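Local structure of probable aminotransferase (Pseudomonas aeruginosa, 5YKR) at residues I258-T261 / H262-S265; A269-S272 / G273-L277; M347-D350 / A351-M355; L432-P435 / A436-A439. The protein is a probable class-III aminotransferase that carries a covalently bound pyridoxal-phosphate cofactor and forms a two-chain assembly. All coordinates share one frame; numbering follows the deposited sequence.

Contact 1 of 4, residues I258-T261 / H262-S265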
# COMPACT_ATOMS: atom_id res chain seq x y z
N ILE A 258 8.25 17.15 2.90
CA ILE A 258 9.52 16.77 2.29
C ILE A 258 9.53 15.24 2.17
O ILE A 258 9.46 14.51 3.16
CB ILE A 258 10.71 17.28 3.10
CG1 ILE A 258 10.68 18.82 3.19
CG2 ILE A 258 12.00 16.78 2.51
CD1 ILE A 258 10.82 19.54 1.90
N ASP A 259 9.57 14.77 0.92
CA ASP A 259 9.54 13.35 0.56
C ASP A 259 10.97 12.88 0.28
O ASP A 259 11.57 13.24 -0.73
CB ASP A 259 8.65 13.15 -0.68
CG ASP A 259 8.50 11.71 -1.09
OD1 ASP A 259 9.17 10.81 -0.55
OD2 ASP A 259 7.66 11.49 -2.06
N GLU A 260 11.48 12.04 1.20
CA GLU A 260 12.86 11.59 1.21
C GLU A 260 13.00 10.14 0.78
O GLU A 260 14.03 9.49 1.01
CB GLU A 260 13.49 11.79 2.59
CG GLU A 260 13.60 13.28 2.91
CD GLU A 260 15.05 13.74 3.12
OE1 GLU A 260 15.99 13.19 2.46
OE2 GLU A 260 15.27 14.70 3.91
N THR A 261 11.97 9.64 0.11
CA THR A 261 11.99 8.22 -0.30
C THR A 261 13.25 7.82 -1.10
O THR A 261 13.72 6.68 -1.01
CB THR A 261 10.66 7.88 -1.00
OG1 THR A 261 9.59 8.06 -0.06
CG2 THR A 261 10.63 6.47 -1.53
N HIS A 262 13.75 8.74 -1.94
CA HIS A 262 15.06 8.60 -2.59
C HIS A 262 16.17 9.36 -1.92
O HIS A 262 17.31 8.85 -1.87
CB HIS A 262 15.01 8.96 -4.06
CG HIS A 262 14.37 7.94 -4.94
ND1 HIS A 262 13.96 8.24 -6.23
CD2 HIS A 262 14.19 6.61 -4.78
CE1 HIS A 262 13.50 7.14 -6.80
NE2 HIS A 262 13.61 6.13 -5.95
N THR A 263 15.93 10.58 -1.47
CA THR A 263 16.99 11.44 -0.93
C THR A 263 17.52 10.96 0.43
O THR A 263 18.51 11.52 0.90
CB THR A 263 16.60 12.89 -0.92
OG1 THR A 263 15.43 13.04 -0.12
CG2 THR A 263 16.34 13.41 -2.36
N ILE A 264 16.91 9.90 0.98
CA ILE A 264 17.52 9.18 2.10
C ILE A 264 18.92 8.65 1.73
O ILE A 264 19.73 8.33 2.62
CB ILE A 264 16.56 8.07 2.58
CG1 ILE A 264 16.98 7.46 3.93
CG2 ILE A 264 16.40 7.00 1.51
CD1 ILE A 264 17.08 8.46 5.08
N SER A 265 19.26 8.62 0.44
CA SER A 265 20.64 8.38 0.03
C SER A 265 21.66 9.39 0.58
O SER A 265 22.86 9.07 0.59
CB SER A 265 20.74 8.30 -1.49
OG SER A 265 20.51 9.57 -2.08
O HOH W 1 13.25 11.58 -2.27

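Contact 2 of 4, residues A269-S272 / G273-L277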
# COMPACT_ATOMS: atom_id res chain seq x y z
N ALA A 269 19.96 10.69 8.28
CA ALA A 269 18.87 11.59 8.61
C ALA A 269 18.33 12.26 7.36
O ALA A 269 17.65 13.29 7.44
CB ALA A 269 19.32 12.60 9.65
N GLY A 270 18.64 11.69 6.19
CA GLY A 270 18.18 12.26 4.95
C GLY A 270 18.88 13.57 4.56
O GLY A 270 19.79 14.07 5.22
N TYR A 271 18.45 14.10 3.43
CA TYR A 271 18.88 15.41 2.99
C TYR A 271 18.54 16.46 4.05
O TYR A 271 19.34 17.37 4.33
CB TYR A 271 18.22 15.76 1.63
CG TYR A 271 18.70 17.07 1.02
CD1 TYR A 271 18.21 18.28 1.45
CD2 TYR A 271 19.70 17.07 0.05
CE1 TYR A 271 18.65 19.48 0.88
CE2 TYR A 271 20.17 18.26 -0.51
CZ TYR A 271 19.64 19.47 -0.06
OH TYR A 271 20.05 20.70 -0.53
N SER A 272 17.33 16.33 4.63
CA SER A 272 16.85 17.30 5.62
C SER A 272 17.80 17.39 6.79
O SER A 272 18.12 18.48 7.25
CB SER A 272 15.45 16.96 6.09
OG SER A 272 14.47 17.07 5.05
N GLY A 273 18.25 16.25 7.29
CA GLY A 273 19.21 16.26 8.41
C GLY A 273 20.59 16.77 8.01
O GLY A 273 21.21 17.50 8.79
N ALA A 274 21.02 16.44 6.80
CA ALA A 274 22.36 16.83 6.35
C ALA A 274 22.45 18.34 6.06
O ALA A 274 23.54 18.88 6.20
CB ALA A 274 22.73 16.04 5.11
N HIS A 275 21.33 18.97 5.69
CA HIS A 275 21.31 20.37 5.24
C HIS A 275 20.47 21.27 6.12
O HIS A 275 20.20 22.42 5.75
CB HIS A 275 20.86 20.44 3.75
CG HIS A 275 21.81 19.75 2.85
ND1 HIS A 275 23.00 20.32 2.43
CD2 HIS A 275 21.83 18.48 2.40
CE1 HIS A 275 23.67 19.43 1.71
NE2 HIS A 275 22.98 18.32 1.66
N GLY A 276 20.05 20.78 7.28
CA GLY A 276 19.31 21.65 8.21
C GLY A 276 17.95 22.12 7.74
O GLY A 276 17.53 23.22 8.10
N LEU A 277 17.22 21.31 6.98
CA LEU A 277 15.87 21.69 6.59
C LEU A 277 14.94 21.58 7.80
O LEU A 277 15.25 20.89 8.78
CB LEU A 277 15.34 20.88 5.43
CG LEU A 277 16.18 20.89 4.15
CD1 LEU A 277 15.41 20.17 3.00
CD2 LEU A 277 16.62 22.29 3.72

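Contact 3 of 4, residues M347-D350 / A351-M355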
# COMPACT_ATOMS: atom_id res chain seq x y z
N MET A 347 21.13 1.33 8.98
CA MET A 347 21.23 2.73 8.54
C MET A 347 22.10 3.53 9.49
O MET A 347 21.64 4.46 10.16
CB MET A 347 19.82 3.32 8.46
CG MET A 347 19.01 2.73 7.37
SD MET A 347 17.36 3.38 7.20
CE MET A 347 17.66 5.10 6.89
N THR A 348 23.37 3.13 9.55
CA THR A 348 24.33 3.70 10.47
C THR A 348 25.30 4.65 9.77
O THR A 348 25.43 4.65 8.56
CB THR A 348 25.16 2.59 11.14
OG1 THR A 348 25.94 1.94 10.11
CG2 THR A 348 24.25 1.62 11.84
N GLU A 349 26.01 5.43 10.58
CA GLU A 349 27.03 6.34 10.03
C GLU A 349 28.09 5.53 9.29
O GLU A 349 28.55 5.94 8.23
CB GLU A 349 27.71 7.15 11.17
CG GLU A 349 28.84 8.08 10.73
CD GLU A 349 29.36 8.94 11.89
OE1 GLU A 349 28.68 9.95 12.15
OE2 GLU A 349 30.40 8.62 12.56
N ASP A 350 28.49 4.38 9.83
CA ASP A 350 29.52 3.57 9.17
C ASP A 350 29.05 3.03 7.81
O ASP A 350 29.80 2.98 6.83
CB ASP A 350 29.95 2.37 10.04
CG ASP A 350 30.79 2.74 11.24
OD1 ASP A 350 31.31 3.85 11.35
OD2 ASP A 350 30.98 1.84 12.13
N ALA A 351 27.78 2.63 7.76
CA ALA A 351 27.20 2.11 6.52
C ALA A 351 27.25 3.22 5.45
O ALA A 351 27.66 2.99 4.30
CB ALA A 351 25.79 1.63 6.73
N TYR A 352 26.77 4.40 5.84
CA TYR A 352 26.74 5.50 4.89
C TYR A 352 28.16 5.92 4.46
O TYR A 352 28.38 6.27 3.33
CB TYR A 352 25.93 6.66 5.41
CG TYR A 352 24.44 6.54 5.17
CD1 TYR A 352 23.59 5.95 6.12
CD2 TYR A 352 23.86 7.09 4.05
CE1 TYR A 352 22.21 5.91 5.92
CE2 TYR A 352 22.50 7.01 3.83
CZ TYR A 352 21.68 6.44 4.76
OH TYR A 352 20.32 6.45 4.56
N ARG A 353 29.12 5.89 5.37
CA ARG A 353 30.48 6.23 5.02
C ARG A 353 30.97 5.36 3.88
O ARG A 353 31.57 5.85 2.90
CB ARG A 353 31.40 6.15 6.22
CG ARG A 353 32.81 6.62 5.90
CD ARG A 353 33.74 6.64 7.15
NE ARG A 353 33.08 7.07 8.39
CZ ARG A 353 32.65 6.24 9.36
NH1 ARG A 353 32.91 4.93 9.33
NH2 ARG A 353 32.01 6.74 10.39
N HIS A 354 30.77 4.06 4.02
CA HIS A 354 31.15 3.11 2.97
C HIS A 354 30.39 3.40 1.68
O HIS A 354 30.97 3.45 0.58
CB HIS A 354 30.87 1.69 3.42
CG HIS A 354 31.16 0.65 2.38
ND1 HIS A 354 32.42 0.13 2.20
CD2 HIS A 354 30.37 0.04 1.47
CE1 HIS A 354 32.39 -0.74 1.21
NE2 HIS A 354 31.16 -0.80 0.75
N MET A 355 29.08 3.57 1.78
CA MET A 355 28.27 3.84 0.58
C MET A 355 28.74 5.11 -0.14
O MET A 355 28.80 5.15 -1.37
CB MET A 355 26.80 3.95 1.01
CG MET A 355 26.19 2.62 1.44
SD MET A 355 24.72 2.73 2.46
CE MET A 355 23.54 3.41 1.31
O HOH W 2 32.55 2.66 7.06

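Contact 4 of 4, residues L432-P435 / A436-A439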
# COMPACT_ATOMS: atom_id res chain seq x y z
N LEU A 432 23.10 2.91 -7.37
CA LEU A 432 23.00 3.06 -5.94
C LEU A 432 23.98 2.08 -5.28
O LEU A 432 23.98 0.88 -5.62
CB LEU A 432 21.52 2.73 -5.56
CG LEU A 432 21.11 2.96 -4.11
CD1 LEU A 432 21.31 4.40 -3.59
CD2 LEU A 432 19.67 2.55 -4.01
N THR A 433 24.75 2.57 -4.33
CA THR A 433 25.65 1.71 -3.56
C THR A 433 25.02 1.32 -2.23
O THR A 433 24.16 2.02 -1.71
CB THR A 433 27.00 2.42 -3.30
OG1 THR A 433 26.76 3.59 -2.53
CG2 THR A 433 27.66 2.80 -4.59
N CYS A 434 25.43 0.16 -1.72
CA CYS A 434 24.99 -0.35 -0.44
C CYS A 434 26.20 -0.82 0.36
O CYS A 434 27.31 -0.85 -0.16
CB CYS A 434 23.96 -1.48 -0.62
SG CYS A 434 24.57 -2.98 -1.30
N PRO A 435 25.99 -1.22 1.62
CA PRO A 435 27.17 -1.65 2.42
C PRO A 435 27.93 -2.83 1.84
O PRO A 435 29.13 -2.94 2.09
CB PRO A 435 26.55 -1.99 3.77
CG PRO A 435 25.39 -1.11 3.86
CD PRO A 435 24.81 -1.08 2.47
N ALA A 436 27.24 -3.68 1.04
CA ALA A 436 27.85 -4.85 0.42
C ALA A 436 28.56 -4.56 -0.94
O ALA A 436 29.28 -5.42 -1.46
CB ALA A 436 26.84 -5.95 0.23
N THR A 437 28.37 -3.36 -1.49
CA THR A 437 29.05 -2.99 -2.74
C THR A 437 30.57 -2.97 -2.50
O THR A 437 31.04 -2.55 -1.42
CB THR A 437 28.57 -1.64 -3.28
OG1 THR A 437 27.12 -1.63 -3.25
CG2 THR A 437 29.13 -1.37 -4.68
N ARG A 438 31.32 -3.50 -3.46
CA ARG A 438 32.78 -3.53 -3.35
C ARG A 438 33.40 -2.65 -4.44
O ARG A 438 32.78 -2.40 -5.48
CB ARG A 438 33.26 -4.97 -3.55
CG ARG A 438 32.76 -5.98 -2.52
CD ARG A 438 32.95 -7.43 -3.00
NE ARG A 438 32.39 -7.64 -4.36
CZ ARG A 438 32.42 -8.77 -5.07
NH1 ARG A 438 32.98 -9.88 -4.58
NH2 ARG A 438 31.85 -8.81 -6.28
N ALA A 439 34.63 -2.21 -4.20
CA ALA A 439 35.34 -1.39 -5.18
C ALA A 439 35.40 -2.06 -6.55
O ALA A 439 35.21 -1.41 -7.58
CB ALA A 439 36.74 -1.10 -4.67
O HOH W 3 25.14 -1.71 -5.13
O HOH W 4 31.46 -4.35 0.99

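Contact 1 of 4, residues I258-T261 / H262-S265
E260 and T263 meet across the turn that follows strand 255-259, their side chains crossing at about a right angle. The T263 hydroxyl donates to the carboxylate, OG1 lying 2.6 Å from OE1 of E260 and approaching from above the carboxylate plane, 46° out of it. T263 can do this because OG1 sits between its backbone N and carbonyl carbon (chi1 59°). A backbone bond runs beside it, from N of I264 to O of E260 at 2.9 Å. D259 forms an Asx turn: its OD1 takes the N-H of T261 at 3.1 Å on the anti side, somewhat out of the plane, and, with the syn lone pair, the hydroxyl OG1 of T261 at 2.8 Å. OD2 is bonded to H167 and N143 and lies close to N1 of the modified lysine at position 286, consistent with the aspartate that faces the pyridine nitrogen in fold-type I pyridoxal-phosphate enzymes. A water joins O of D259 to N of T263, and ND1 of H262 is hydrogen-bonded to OG1 of T230. The turn leaves a central strand of the seven-stranded sheet, beside strand 281-284, and E260 reaches the N-H groups of Y271 and S272 in helix 270-275.

Contact 2 of 4, residues A269-S272 / G273-L277
G273 opens the second half of this short helix by donating its N-H to O of A269 at 3.0 Å; its CA, bearing no side chain, lies 3.9 Å from the methyl CB of A269. A274 follows with a bond from N to O of G270 at 3.1 Å, and its methyl rests on the same carbonyl. H275 adds the side-chain part of the contact. While its N bonds to O of Y271 at 2.9 Å, its imidazole forms an offset stack with the Y271 ring, the centroids 4.0 Å apart and the planes at 26°. CD2 of H275 stands over the centre of the phenol face, and in return CZ of Y271 lies over the imidazole face, offset toward the rim. The tyrosine reaches this place with CG anti to its backbone N (chi1 -175°). G276 then leaves the helix with positive phi, which turns the chain back. L277 ends the turn: its N bonds to O of S272 at 3.0 Å, and its CD1 touches the edge of the Y271 ring at CD1, 3.7 Å away. The phenol is therefore met by an imidazole on one face and by a methyl at its rim, with P227 and P237 also against it. Helix 270-275 is the helix of the beta-alpha-beta unit between strands 255-259 and 281-284, and E260 accepts from N of Y271 and N of S272. Dispersion and ring stacking probably add to these backbone bonds in holding the short helix together.

Contact 3 of 4, residues M347-D350 / A351-M355
Y352 and M347 lie side by side and point the same way on the buried side of this helix start, with CE of the methionine 3.8 Å from OH of the tyrosine. That hydroxyl is bonded to O of I264. O of T348 lies at the edge of the Y352 ring, in its plane, and accepts the N-H of the same residue at 3.0 Å. T348, the N-cap, marks the border between the packed and the solvent side: a chi1 of 65° turns OG1 to the N-H of A351, 3.1 Å away, and against the methyl of A351.

Beyond it E349, D350 and R353 face solvent. R353 bends at chi3 (-38°) to bring its guanidinium back over the first turn, where NH1 and NH2 both grip one oxygen, OD1 of D350, at 2.8 and 3.1 Å. OD1 lies in the guanidinium plane, although the carboxylate plane is turned 65° away from it. NH2 also reaches OE2 of E349 at 3.3 Å, a longer salt bridge. A water donates to O of D350 and is weakly held by NH1. Acids such as E349 and D350 would be expected to suit the helix dipole here, and the shared guanidinium probably offsets the repulsion between them.

Contact 4 of 4, residues L432-P435 / A436-A439
The hydroxyl oxygen OG1 of T437 holds two partners. It accepts the backbone N-H of C434 at 2.9 Å in an almost straight bond, with an angle of 172° at the hydrogen, and it donates its own hydrogen to a water 2.7 Å away, which hands a hydrogen on to O of L432. T437 places OG1 there by setting it anti to its own carbonyl carbon (chi1 -47°), which swings it back over the turn. The backbone completes the frame: N of T437 donates to O of C434 at 3.0 Å, the closing bond of a type I beta turn from C434 to T437. One residue thus meets both the N-H and the C=O of C434, the first with its side chain and the second with its main chain. P435 and A436 occupy the corner of the turn, which faces outward to solvent, whereas T433, C434 and T437 are buried. SG of C434 packs against CB of A436 at 4.0 Å. A second water donates to both O of P435 and O of T437, bridging the two carbonyls.

T433, just ahead of the turn, sends its hydroxyl to O of M355, and P435 rests on A351 and M355 of helix 349-372. From the same helix H354 bonds through NE2 to O of T437. R438 is the N-cap residue of helix 439-456, with its guanidinium paired to D441. The bend is therefore held by a hydroxyl that is donor and acceptor at once, while waters donate to the carbonyl oxygens of L432, P435 and T437.

The four contacts follow one another along the chain. Contacts 1 and 2 belong to one beta-alpha-beta unit, strand 255-259, helix 270-275 and strand 281-284, and their centres are 10 Å apart. Contact 3 opens helix 349-372 about 16 Å from contact 1, centre to centre, and the two touch through a hydroxyl-to-carbonyl hydrogen bond. Contact 4 lies 10 Å from contact 3, again between centres, and leads into helix 439-456. Contacts 2 and 4 are separated by about 22 Å between centres. A chain of direct touches, from 2 to 1 to 3 to 4, thus links the cofactor-bearing sheet region to the C-terminal helix 439-456.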